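Local structure of transcriptional activator, putative (1RTW) at residues 29-33 and 34-38; 85-89 and 90-94; 104-107 and 108-112; 169-172 and 173-177. The protein is a putative transcriptional activator of unestablished function, built as an all-helical member of the TENA/THI-4/PQQC family. One frame throughout, in Å; residues are numbered along the deposited sequence.

Contact 1 (29-33 and 34-38); sequences NTIKK and ENFEK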
loop_
_atom_site.group_PDB
_atom_site.type_symbol
_atom_site.label_atom_id
_atom_site.label_comp_id
_atom_site.label_asym_id
_atom_site.label_seq_id
_atom_site.Cartn_x
_atom_site.Cartn_y
_atom_site.Cartn_z
ATOM N N ASN B 29 -30.992 28.249 11.379
ATOM C CA ASN B 29 -30.625 29.144 10.281
ATOM C C ASN B 29 -29.825 30.369 10.689
ATOM O O ASN B 29 -29.738 31.349 9.941
ATOM C CB ASN B 29 -31.843 29.553 9.463
ATOM C CG ASN B 29 -31.980 28.736 8.207
ATOM O OD1 ASN B 29 -32.752 27.775 8.157
ATOM N ND2 ASN B 29 -31.202 29.091 7.185
ATOM N N THR B 30 -29.218 30.282 11.870
ATOM C CA THR B 30 -28.391 31.349 12.415
ATOM C C THR B 30 -26.972 31.239 11.856
ATOM O O THR B 30 -26.105 32.052 12.175
ATOM C CB THR B 30 -28.305 31.252 13.954
ATOM O OG1 THR B 30 -27.790 29.970 14.324
ATOM C CG2 THR B 30 -29.675 31.434 14.587
ATOM N N ILE B 31 -26.746 30.229 11.021
ATOM C CA ILE B 31 -25.432 29.987 10.434
ATOM C C ILE B 31 -24.990 31.082 9.471
ATOM O O ILE B 31 -25.682 31.422 8.512
ATOM C CB ILE B 31 -25.361 28.566 9.791
ATOM C CG1 ILE B 31 -23.909 28.147 9.541
ATOM C CG2 ILE B 31 -26.221 28.498 8.530
ATOM C CD1 ILE B 31 -23.362 28.592 8.220
ATOM N N LYS B 32 -23.833 31.651 9.774
ATOM C CA LYS B 32 -23.245 32.713 8.979
ATOM C C LYS B 32 -22.638 32.149 7.705
ATOM O O LYS B 32 -22.038 31.075 7.704
ATOM C CB LYS B 32 -22.170 33.440 9.790
ATOM C CG LYS B 32 -22.653 33.966 11.130
ATOM C CD LYS B 32 -22.461 35.464 11.241
ATOM C CE LYS B 32 -21.013 35.851 11.491
ATOM N NZ LYS B 32 -20.100 35.721 10.323
ATOM N N LYS B 33 -22.759 32.909 6.629
ATOM C CA LYS B 33 -22.246 32.504 5.330
ATOM C C LYS B 33 -20.798 32.005 5.371
ATOM O O LYS B 33 -20.488 30.940 4.839
ATOM C CB LYS B 33 -22.367 33.679 4.361
ATOM C CG LYS B 33 -22.060 33.350 2.919
ATOM C CD LYS B 33 -22.175 34.586 2.056
ATOM C CE LYS B 33 -21.974 34.230 0.602
ATOM N NZ LYS B 33 -22.070 35.431 -0.268
ATOM N N GLU B 34 -19.935 32.776 6.031
ATOM C CA GLU B 34 -18.508 32.473 6.158
ATOM C C GLU B 34 -18.217 31.129 6.806
ATOM O O GLU B 34 -17.259 30.452 6.436
ATOM C CB GLU B 34 -17.796 33.564 6.969
ATOM C CG GLU B 34 -17.845 34.962 6.360
ATOM C CD GLU B 34 -19.246 35.546 6.328
ATOM O OE1 GLU B 34 -19.874 35.665 7.404
ATOM O OE2 GLU B 34 -19.723 35.873 5.220
ATOM N N ASN B 35 -19.024 30.769 7.798
ATOM C CA ASN B 35 -18.846 29.512 8.508
ATOM C C ASN B 35 -19.213 28.321 7.628
ATOM O O ASN B 35 -18.523 27.303 7.639
ATOM C CB ASN B 35 -19.649 29.524 9.808
ATOM C CG ASN B 35 -19.209 30.639 10.750
ATOM O OD1 ASN B 35 -20.034 31.312 11.363
ATOM N ND2 ASN B 35 -17.901 30.847 10.853
ATOM N N PHE B 36 -20.276 28.467 6.841
ATOM C CA PHE B 36 -20.692 27.405 5.942
ATOM C C PHE B 36 -19.664 27.226 4.828
ATOM O O PHE B 36 -19.361 26.096 4.434
ATOM C CB PHE B 36 -22.065 27.691 5.320
ATOM C CG PHE B 36 -22.491 26.658 4.327
ATOM C CD1 PHE B 36 -23.036 25.448 4.756
ATOM C CD2 PHE B 36 -22.270 26.852 2.965
ATOM C CE1 PHE B 36 -23.343 24.447 3.847
ATOM C CE2 PHE B 36 -22.575 25.852 2.045
ATOM C CZ PHE B 36 -23.111 24.646 2.491
ATOM N N GLU B 37 -19.139 28.337 4.314
ATOM C CA GLU B 37 -18.155 28.274 3.242
ATOM C C GLU B 37 -16.906 27.518 3.672
ATOM O O GLU B 37 -16.403 26.671 2.934
ATOM C CB GLU B 37 -17.786 29.672 2.748
ATOM C CG GLU B 37 -16.693 29.665 1.685
ATOM C CD GLU B 37 -16.534 30.999 0.944
ATOM O OE1 GLU B 37 -17.534 31.741 0.784
ATOM O OE2 GLU B 37 -15.405 31.286 0.492
ATOM N N LYS B 38 -16.419 27.818 4.870
ATOM C CA LYS B 38 -15.232 27.161 5.395
ATOM C C LYS B 38 -15.490 25.661 5.561
ATOM O O LYS B 38 -14.633 24.841 5.236
ATOM C CB LYS B 38 -14.814 27.799 6.726
ATOM C CG LYS B 38 -13.477 27.312 7.254
ATOM C CD LYS B 38 -12.894 28.284 8.255
ATOM C CE LYS B 38 -12.483 29.591 7.590
ATOM N NZ LYS B 38 -11.413 29.365 6.573
HETATM O O HOH W 1 -22.535 30.741 11.799
#
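Lys32 and Glu34 form the charged part of this contact, where the loop ahead of helix 33-60 winds into its first turn. The lysine chain bends at every torsion after the first, curling back until NZ lies 2.9 Å from Glu34 OE1 in a salt bridge whose hydrogen bond is weak. Glu34 folds in turn, bent at chi2 (66°), and its other oxygen, OE2, rests 3.5 Å from Lys33 CB. Long charged chains suit this exposed helix start, and a carboxylate in a first helical turn is probably stabilised by the helix dipole as well.

The apolar part is made by Ile31 and Phe36. In Ile31 CG1 is anti to the backbone N (chi1 -164°), and the bend at chi2 then turns CD1 over to Phe36 CB at 3.3 Å. Since Lys32 is the N-cap, these two residues stand at N' and N4, the pair that makes a hydrophobic staple: a branched aliphatic residue before the helix gripping an apolar one in its first turn. The Phe36 ring itself leads inward and stacks with Tyr149.

Backbone and water bonds complete the helix start. Lys32 O accepts a fairly straight bond (160°) from Phe36 N at 3.3 Å and a weak one from Asn35 N, while Glu37 N reaches Lys33 O at 3.0 Å. A water accepts from Lys32 N at 2.6 Å and donates to Asn35 OD1 at 2.6 Å, so the link from N3 back to the N-cap that a capping box makes directly passes here through water. The other end of the Asn35 amide, ND2, is hydrogen-bonded to Ala205 O.

Contact 2 (85-89 and 90-94); sequences KKAQE and LGISL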
loop_
_atom_site.group_PDB
_atom_site.type_symbol
_atom_site.label_atom_id
_atom_site.label_comp_id
_atom_site.label_asym_id
_atom_site.label_seq_id
_atom_site.Cartn_x
_atom_site.Cartn_y
_atom_site.Cartn_z
ATOM N N LYS B 85 -21.884 21.779 -7.383
ATOM C CA LYS B 85 -23.069 22.524 -7.811
ATOM C C LYS B 85 -23.234 23.686 -6.838
ATOM O O LYS B 85 -23.114 24.856 -7.218
ATOM C CB LYS B 85 -24.320 21.631 -7.757
ATOM C CG LYS B 85 -25.408 21.997 -8.770
ATOM C CD LYS B 85 -26.775 21.474 -8.342
ATOM C CE LYS B 85 -27.293 22.259 -7.140
ATOM N NZ LYS B 85 -28.478 21.646 -6.476
ATOM N N LYS B 86 -23.406 23.339 -5.564
ATOM C CA LYS B 86 -23.584 24.310 -4.494
ATOM C C LYS B 86 -22.528 25.410 -4.530
ATOM O O LYS B 86 -22.826 26.573 -4.280
ATOM C CB LYS B 86 -23.549 23.599 -3.144
ATOM C CG LYS B 86 -24.040 24.444 -2.002
ATOM C CD LYS B 86 -25.494 24.801 -2.223
ATOM C CE LYS B 86 -26.024 25.716 -1.138
ATOM N NZ LYS B 86 -27.426 26.115 -1.431
ATOM N N ALA B 87 -21.300 25.044 -4.875
ATOM C CA ALA B 87 -20.216 26.014 -4.940
ATOM C C ALA B 87 -20.357 26.994 -6.112
ATOM O O ALA B 87 -19.915 28.140 -6.027
ATOM C CB ALA B 87 -18.890 25.306 -4.991
ATOM N N GLN B 88 -20.927 26.523 -7.217
ATOM C CA GLN B 88 -21.160 27.365 -8.389
ATOM C C GLN B 88 -22.226 28.420 -8.076
ATOM O O GLN B 88 -22.063 29.608 -8.374
ATOM C CB GLN B 88 -21.650 26.512 -9.558
ATOM C CG GLN B 88 -20.589 26.184 -10.583
ATOM C CD GLN B 88 -19.997 27.424 -11.249
ATOM O OE1 GLN B 88 -20.706 28.384 -11.569
ATOM N NE2 GLN B 88 -18.688 27.399 -11.474
ATOM N N GLU B 89 -23.325 27.950 -7.495
ATOM C CA GLU B 89 -24.461 28.780 -7.114
ATOM C C GLU B 89 -24.073 29.851 -6.108
ATOM O O GLU B 89 -24.633 30.946 -6.117
ATOM C CB GLU B 89 -25.568 27.898 -6.537
ATOM C CG GLU B 89 -25.967 26.759 -7.471
ATOM C CD GLU B 89 -27.059 25.866 -6.905
ATOM O OE1 GLU B 89 -27.882 25.367 -7.704
ATOM O OE2 GLU B 89 -27.096 25.656 -5.673
ATOM N N LEU B 90 -23.098 29.538 -5.262
ATOM C CA LEU B 90 -22.622 30.469 -4.252
ATOM C C LEU B 90 -21.385 31.251 -4.696
ATOM O O LEU B 90 -20.845 32.045 -3.924
ATOM C CB LEU B 90 -22.319 29.717 -2.953
ATOM C CG LEU B 90 -23.363 29.645 -1.835
ATOM C CD1 LEU B 90 -24.755 29.404 -2.378
ATOM C CD2 LEU B 90 -22.960 28.553 -0.854
ATOM N N GLY B 91 -20.935 31.022 -5.930
ATOM C CA GLY B 91 -19.757 31.709 -6.448
ATOM C C GLY B 91 -18.557 31.551 -5.532
ATOM O O GLY B 91 -17.755 32.473 -5.347
ATOM N N ILE B 92 -18.443 30.359 -4.956
ATOM C CA ILE B 92 -17.375 30.038 -4.025
ATOM C C ILE B 92 -16.346 29.084 -4.637
ATOM O O ILE B 92 -16.678 28.231 -5.459
ATOM C CB ILE B 92 -17.991 29.500 -2.692
ATOM C CG1 ILE B 92 -16.949 28.782 -1.829
ATOM C CG2 ILE B 92 -19.204 28.623 -2.983
ATOM C CD1 ILE B 92 -16.886 27.279 -2.037
ATOM N N SER B 93 -15.085 29.287 -4.273
ATOM C CA SER B 93 -13.985 28.469 -4.771
ATOM C C SER B 93 -13.604 27.343 -3.812
ATOM O O SER B 93 -13.476 27.559 -2.602
ATOM C CB SER B 93 -12.760 29.338 -5.038
ATOM O OG SER B 93 -11.631 28.525 -5.304
ATOM N N LEU B 94 -13.372 26.160 -4.375
ATOM C CA LEU B 94 -13.009 24.975 -3.595
ATOM C C LEU B 94 -11.511 24.704 -3.632
ATOM O O LEU B 94 -11.035 23.733 -3.051
ATOM C CB LEU B 94 -13.759 23.750 -4.136
ATOM C CG LEU B 94 -15.293 23.807 -4.128
ATOM C CD1 LEU B 94 -15.880 22.849 -5.147
ATOM C CD2 LEU B 94 -15.827 23.507 -2.752
#
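Ala87 meets Ile92 and Leu94 where helix 66-89 ends and the chain folds back along its last turn. The alanine CB lies 3.9 Å from Ile92 CG2 and equally 3.9 Å from Leu94 CD1, a small methyl wedged against two branched chains; so short a side chain lets the returning loop lie close to the helix. Ile92 puts CG1 anti to its own N (chi1 164°), which leaves CG2 between N and the carbonyl carbon, and there it presses on Ala87 O at 3.2 Å. Further round the turn, Lys86 offers only its aliphatic part: CE passes across the end of Leu90, 4.1 Å from CD1, while NZ goes on to bond Pro148 O.

What brings these groups together is a Schellman motif. Ile92 N closes the wide loop onto Ala87 O at 2.9 Å, in the carbonyl plane, and Gly91 N makes the inner bond to Gln88 O at 3.0 Å, approaching well above that carbonyl's plane (72° out). The last ordinary helical bond, from Leu90 N to Lys86 O, measures 3.1 Å. Gly91 has the positive phi (54°) that reverses the chain, a conformation glycine adopts without strain. The apolar pairing of Ala87 with Ile92, at C3 and C'', is the hydrophobic contact that usually accompanies this motif.

Helix 33-60 receives the apolar side of the cap, with Leu90 on Phe36, Ile92 on Leu40 and Leu94 on Tyr44, whereas Lys86 and Glu89 lean on helix 150-157.

Contact 3 (104-107 and 108-112); sequences SYVN and YLLSV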
loop_
_atom_site.group_PDB
_atom_site.type_symbol
_atom_site.label_atom_id
_atom_site.label_comp_id
_atom_site.label_asym_id
_atom_site.label_seq_id
_atom_site.Cartn_x
_atom_site.Cartn_y
_atom_site.Cartn_z
ATOM N N SER B 104 -5.335 16.133 8.835
ATOM C CA SER B 104 -5.017 15.186 9.887
ATOM C C SER B 104 -6.024 14.027 9.926
ATOM O O SER B 104 -5.677 12.878 10.181
ATOM C CB SER B 104 -5.017 15.938 11.215
ATOM O OG SER B 104 -4.607 15.097 12.267
ATOM N N TYR B 105 -7.283 14.334 9.674
ATOM C CA TYR B 105 -8.324 13.320 9.681
ATOM C C TYR B 105 -8.135 12.438 8.447
ATOM O O TYR B 105 -8.145 11.197 8.532
ATOM C CB TYR B 105 -9.684 14.021 9.673
ATOM C CG TYR B 105 -10.884 13.123 9.848
ATOM C CD1 TYR B 105 -10.747 11.738 9.928
ATOM C CD2 TYR B 105 -12.179 13.669 9.907
ATOM C CE1 TYR B 105 -11.853 10.918 10.057
ATOM C CE2 TYR B 105 -13.292 12.857 10.038
ATOM C CZ TYR B 105 -13.117 11.481 10.107
ATOM O OH TYR B 105 -14.193 10.647 10.188
ATOM N N VAL B 106 -7.920 13.089 7.310
ATOM C CA VAL B 106 -7.707 12.389 6.045
ATOM C C VAL B 106 -6.514 11.443 6.114
ATOM O O VAL B 106 -6.633 10.261 5.789
ATOM C CB VAL B 106 -7.502 13.397 4.880
ATOM C CG1 VAL B 106 -6.852 12.712 3.654
ATOM C CG2 VAL B 106 -8.835 14.015 4.505
ATOM N N ASN B 107 -5.380 11.958 6.576
ATOM C CA ASN B 107 -4.161 11.163 6.662
ATOM C C ASN B 107 -4.266 9.978 7.603
ATOM O O ASN B 107 -3.673 8.933 7.356
ATOM C CB ASN B 107 -2.966 12.055 6.988
ATOM C CG ASN B 107 -2.655 13.030 5.863
ATOM O OD1 ASN B 107 -3.035 12.802 4.707
ATOM N ND2 ASN B 107 -1.966 14.110 6.187
ATOM N N TYR B 108 -5.062 10.124 8.655
ATOM C CA TYR B 108 -5.271 9.019 9.580
ATOM C C TYR B 108 -6.070 7.916 8.873
ATOM O O TYR B 108 -5.713 6.733 8.956
ATOM C CB TYR B 108 -6.012 9.484 10.834
ATOM C CG TYR B 108 -6.417 8.339 11.738
ATOM C CD1 TYR B 108 -5.460 7.622 12.472
ATOM C CD2 TYR B 108 -7.741 7.943 11.825
ATOM C CE1 TYR B 108 -5.823 6.539 13.264
ATOM C CE2 TYR B 108 -8.119 6.863 12.614
ATOM C CZ TYR B 108 -7.158 6.161 13.325
ATOM O OH TYR B 108 -7.530 5.059 14.070
ATOM N N LEU B 109 -7.111 8.304 8.135
ATOM C CA LEU B 109 -7.941 7.320 7.436
ATOM C C LEU B 109 -7.145 6.568 6.392
ATOM O O LEU B 109 -7.267 5.353 6.280
ATOM C CB LEU B 109 -9.177 7.949 6.802
ATOM C CG LEU B 109 -10.327 8.340 7.738
ATOM C CD1 LEU B 109 -11.515 8.850 6.891
ATOM C CD2 LEU B 109 -10.756 7.111 8.568
ATOM N N LEU B 110 -6.329 7.280 5.628
ATOM C CA LEU B 110 -5.499 6.628 4.627
ATOM C C LEU B 110 -4.468 5.677 5.283
ATOM O O LEU B 110 -4.142 4.624 4.722
ATOM C CB LEU B 110 -4.810 7.679 3.746
ATOM C CG LEU B 110 -5.780 8.540 2.935
ATOM C CD1 LEU B 110 -4.981 9.535 2.103
ATOM C CD2 LEU B 110 -6.641 7.655 2.053
ATOM N N SER B 111 -3.983 6.027 6.478
ATOM C CA SER B 111 -3.025 5.160 7.174
ATOM C C SER B 111 -3.717 3.902 7.658
ATOM O O SER B 111 -3.158 2.813 7.572
ATOM C CB SER B 111 -2.363 5.875 8.348
ATOM O OG SER B 111 -1.463 6.849 7.864
ATOM N N VAL B 112 -4.938 4.049 8.171
ATOM C CA VAL B 112 -5.689 2.888 8.622
ATOM C C VAL B 112 -6.034 1.964 7.451
ATOM O O VAL B 112 -5.956 0.739 7.564
ATOM C CB VAL B 112 -6.974 3.295 9.341
ATOM C CG1 VAL B 112 -7.842 2.077 9.607
ATOM C CG2 VAL B 112 -6.633 3.990 10.648
#
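Tyr105 and Leu109 are brought together by differing first torsions one helical turn apart. The tyrosine sets CG opposite the backbone N (chi1 -173°), and its second torsion, unusually near zero (-4°), fixes how the ring is turned; in Leu109 CG stands opposite the carbonyl carbon (chi1 -75°), and the two chains converge obliquely. Ring atom CE1 of Tyr105 thereby lies 3.8 Å from Leu109 CG and the same 3.8 Å from Leu109 CD1. An aromatic ring and a branched aliphatic chain fill a buried position well, and the ring's polar end is also provided for, since Tyr105 OH is hydrogen-bonded to Glu198.

Val106 and Leu110, also four residues apart, behave otherwise: they lie side by side, pointing the same way, with CG1 of the valine 4.0 Å from CD1 of the leucine. Beneath them the backbone bond from Leu110 N to Val106 O, 3.0 Å long, is close to straight.

On the third pairing the interaction is polar. Ser111 OG donates to Asn107 O at 3.1 Å, and Ser111 N bonds the same oxygen, also at 3.1 Å, from the opposite face of the carbonyl plane. The serine hydroxyl is thus satisfied within its own helix, as is common for serine in helices. Val112 CG2, meanwhile, lies over one face of the Tyr108 ring, toward its rim, 3.5 Å above the plane.

Helix 100-115 is packed on several sides. Tyr105 and Tyr108 lean on helix 181-201, Val106 and Leu109 on helix 33-60, and Leu109 also on helix 118-142, while Asn107, Leu110 and Ser111 pack against the matching helix of the second subunit.

Contact 4 (169-172 and 173-177); sequences EKIL and NSLAE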
loop_
_atom_site.group_PDB
_atom_site.type_symbol
_atom_site.label_atom_id
_atom_site.label_comp_id
_atom_site.label_asym_id
_atom_site.label_seq_id
_atom_site.Cartn_x
_atom_site.Cartn_y
_atom_site.Cartn_z
ATOM N N GLU B 169 -23.399 -1.460 8.550
ATOM C CA GLU B 169 -23.572 -1.976 9.897
ATOM C C GLU B 169 -23.694 -3.500 9.898
ATOM O O GLU B 169 -22.988 -4.188 10.638
ATOM C CB GLU B 169 -24.822 -1.347 10.520
ATOM C CG GLU B 169 -25.054 -1.685 11.975
ATOM C CD GLU B 169 -26.307 -1.030 12.540
ATOM O OE1 GLU B 169 -26.525 0.185 12.303
ATOM O OE2 GLU B 169 -27.071 -1.733 13.235
ATOM N N LYS B 170 -24.568 -4.012 9.037
ATOM C CA LYS B 170 -24.808 -5.444 8.922
ATOM C C LYS B 170 -23.539 -6.191 8.514
ATOM O O LYS B 170 -23.257 -7.274 9.041
ATOM C CB LYS B 170 -25.941 -5.709 7.927
ATOM C CG LYS B 170 -26.457 -7.134 7.928
ATOM C CD LYS B 170 -27.645 -7.274 6.991
ATOM C CE LYS B 170 -28.152 -8.714 6.930
ATOM N NZ LYS B 170 -27.126 -9.652 6.393
ATOM N N ILE B 171 -22.772 -5.606 7.592
ATOM C CA ILE B 171 -21.517 -6.203 7.137
ATOM C C ILE B 171 -20.479 -6.197 8.257
ATOM O O ILE B 171 -19.812 -7.208 8.491
ATOM C CB ILE B 171 -20.960 -5.462 5.900
ATOM C CG1 ILE B 171 -21.882 -5.694 4.714
ATOM C CG2 ILE B 171 -19.570 -5.963 5.558
ATOM C CD1 ILE B 171 -21.558 -4.834 3.520
ATOM N N LEU B 172 -20.347 -5.056 8.936
ATOM C CA LEU B 172 -19.410 -4.900 10.048
ATOM C C LEU B 172 -19.676 -5.898 11.173
ATOM O O LEU B 172 -18.781 -6.628 11.597
ATOM C CB LEU B 172 -19.502 -3.488 10.631
ATOM C CG LEU B 172 -18.600 -3.204 11.833
ATOM C CD1 LEU B 172 -17.133 -3.279 11.405
ATOM C CD2 LEU B 172 -18.925 -1.836 12.419
ATOM N N ASN B 173 -20.905 -5.890 11.678
ATOM C CA ASN B 173 -21.299 -6.783 12.762
ATOM C C ASN B 173 -20.965 -8.233 12.463
ATOM O O ASN B 173 -20.525 -8.972 13.338
ATOM C CB ASN B 173 -22.795 -6.645 13.029
ATOM C CG ASN B 173 -23.116 -5.442 13.870
ATOM O OD1 ASN B 173 -22.291 -4.996 14.666
ATOM N ND2 ASN B 173 -24.328 -4.919 13.722
ATOM N N SER B 174 -21.171 -8.611 11.208
ATOM C CA SER B 174 -20.920 -9.957 10.722
ATOM C C SER B 174 -19.430 -10.301 10.597
ATOM O O SER B 174 -19.053 -11.473 10.710
ATOM C CB SER B 174 -21.614 -10.127 9.374
ATOM O OG SER B 174 -21.436 -11.429 8.864
ATOM N N LEU B 175 -18.614 -9.285 10.297
ATOM C CA LEU B 175 -17.160 -9.418 10.156
ATOM C C LEU B 175 -16.534 -9.533 11.537
ATOM O O LEU B 175 -15.542 -10.242 11.735
ATOM C CB LEU B 175 -16.577 -8.178 9.482
ATOM C CG LEU B 175 -16.265 -8.152 7.985
ATOM C CD1 LEU B 175 -15.912 -6.719 7.598
ATOM C CD2 LEU B 175 -15.109 -9.097 7.663
ATOM N N ALA B 176 -17.077 -8.761 12.472
ATOM C CA ALA B 176 -16.598 -8.757 13.842
ATOM C C ALA B 176 -16.819 -10.121 14.490
ATOM O O ALA B 176 -15.926 -10.651 15.143
ATOM C CB ALA B 176 -17.313 -7.673 14.638
ATOM N N GLU B 177 -17.976 -10.724 14.230
ATOM C CA GLU B 177 -18.309 -12.017 14.817
ATOM C C GLU B 177 -17.378 -13.172 14.489
ATOM O O GLU B 177 -17.498 -14.244 15.087
ATOM C CB GLU B 177 -19.761 -12.407 14.526
ATOM C CG GLU B 177 -20.793 -11.440 15.106
ATOM C CD GLU B 177 -20.432 -10.925 16.503
ATOM O OE1 GLU B 177 -20.259 -11.751 17.429
ATOM O OE2 GLU B 177 -20.324 -9.688 16.673
#
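Glu169 and Asn173 form the close side of this contact, one turn apart on helix 159-176. Their chains run side by side in the same direction, and the asparagine ND2 meets the aliphatic CG of the glutamate at 3.7 Å, a packing contact. The carboxylate and amide planes are turned 75° apart. Asn173 holds CG beside its own backbone N (chi1 -80°), which brings the side chain back alongside Glu169 O, CB at 3.4 Å. That oxygen takes a nearly straight bond (174°) from Asn173 N at 2.9 Å. Asn173 is buried, but OD1 accepts from Ser3 N at the start of helix 2-8 and ND2 is hydrogen-bonded elsewhere too; a short polar residue suits a place where a neighbouring helix begins.

Leu172 and Ala176 continue the buried side. Ala176 N reaches Leu172 O at 2.9 Å, and its small CB touches the same oxygen at 3.5 Å; Phe2 packs on the alanine, while Leu172 leans on Leu6 and Thr123.

Elsewhere the fit slackens. Ile171 CG2 and Leu175 CD1 are 4.3 Å apart, and the partly exposed isoleucine gains further cover from Phe122 and Leu65. On the solvent side, Ser174 and Lys170 are both exposed and meet at Lys170 O, which Ser174 N bonds at 3.3 Å and Ser174 CB touches; neither polar side-chain end takes part, and a hydroxyl and a long charged chain belong naturally there.

A helix with one side buried, here against helices 2-8 and 118-142, and the other, with Lys170 and Ser174, in solvent is the amphipathic type found in all-helical bundles.

Overall arrangement
The four contacts follow one another without overlapping along this chain of the TENA/THI-4/PQQC family. Contacts 1 and 2 are neighbours, their centres 14 Å apart: the start of helix 33-60 packs against the end of helix 66-89 and its following loop, Glu37 touching Ile92. Contact 4, on helix 159-176, lies across the chain's centre from both, about 38 Å from either centre to centre. Contact 3, on helix 100-115, is nearer the middle, centre to centre about 26 and 27 Å from contacts 1 and 2 and about 22 Å from contact 4. Contact 1 starts a helix and contact 2 ends one, whereas contact 3 lies within a helix and joins the interior to a second subunit.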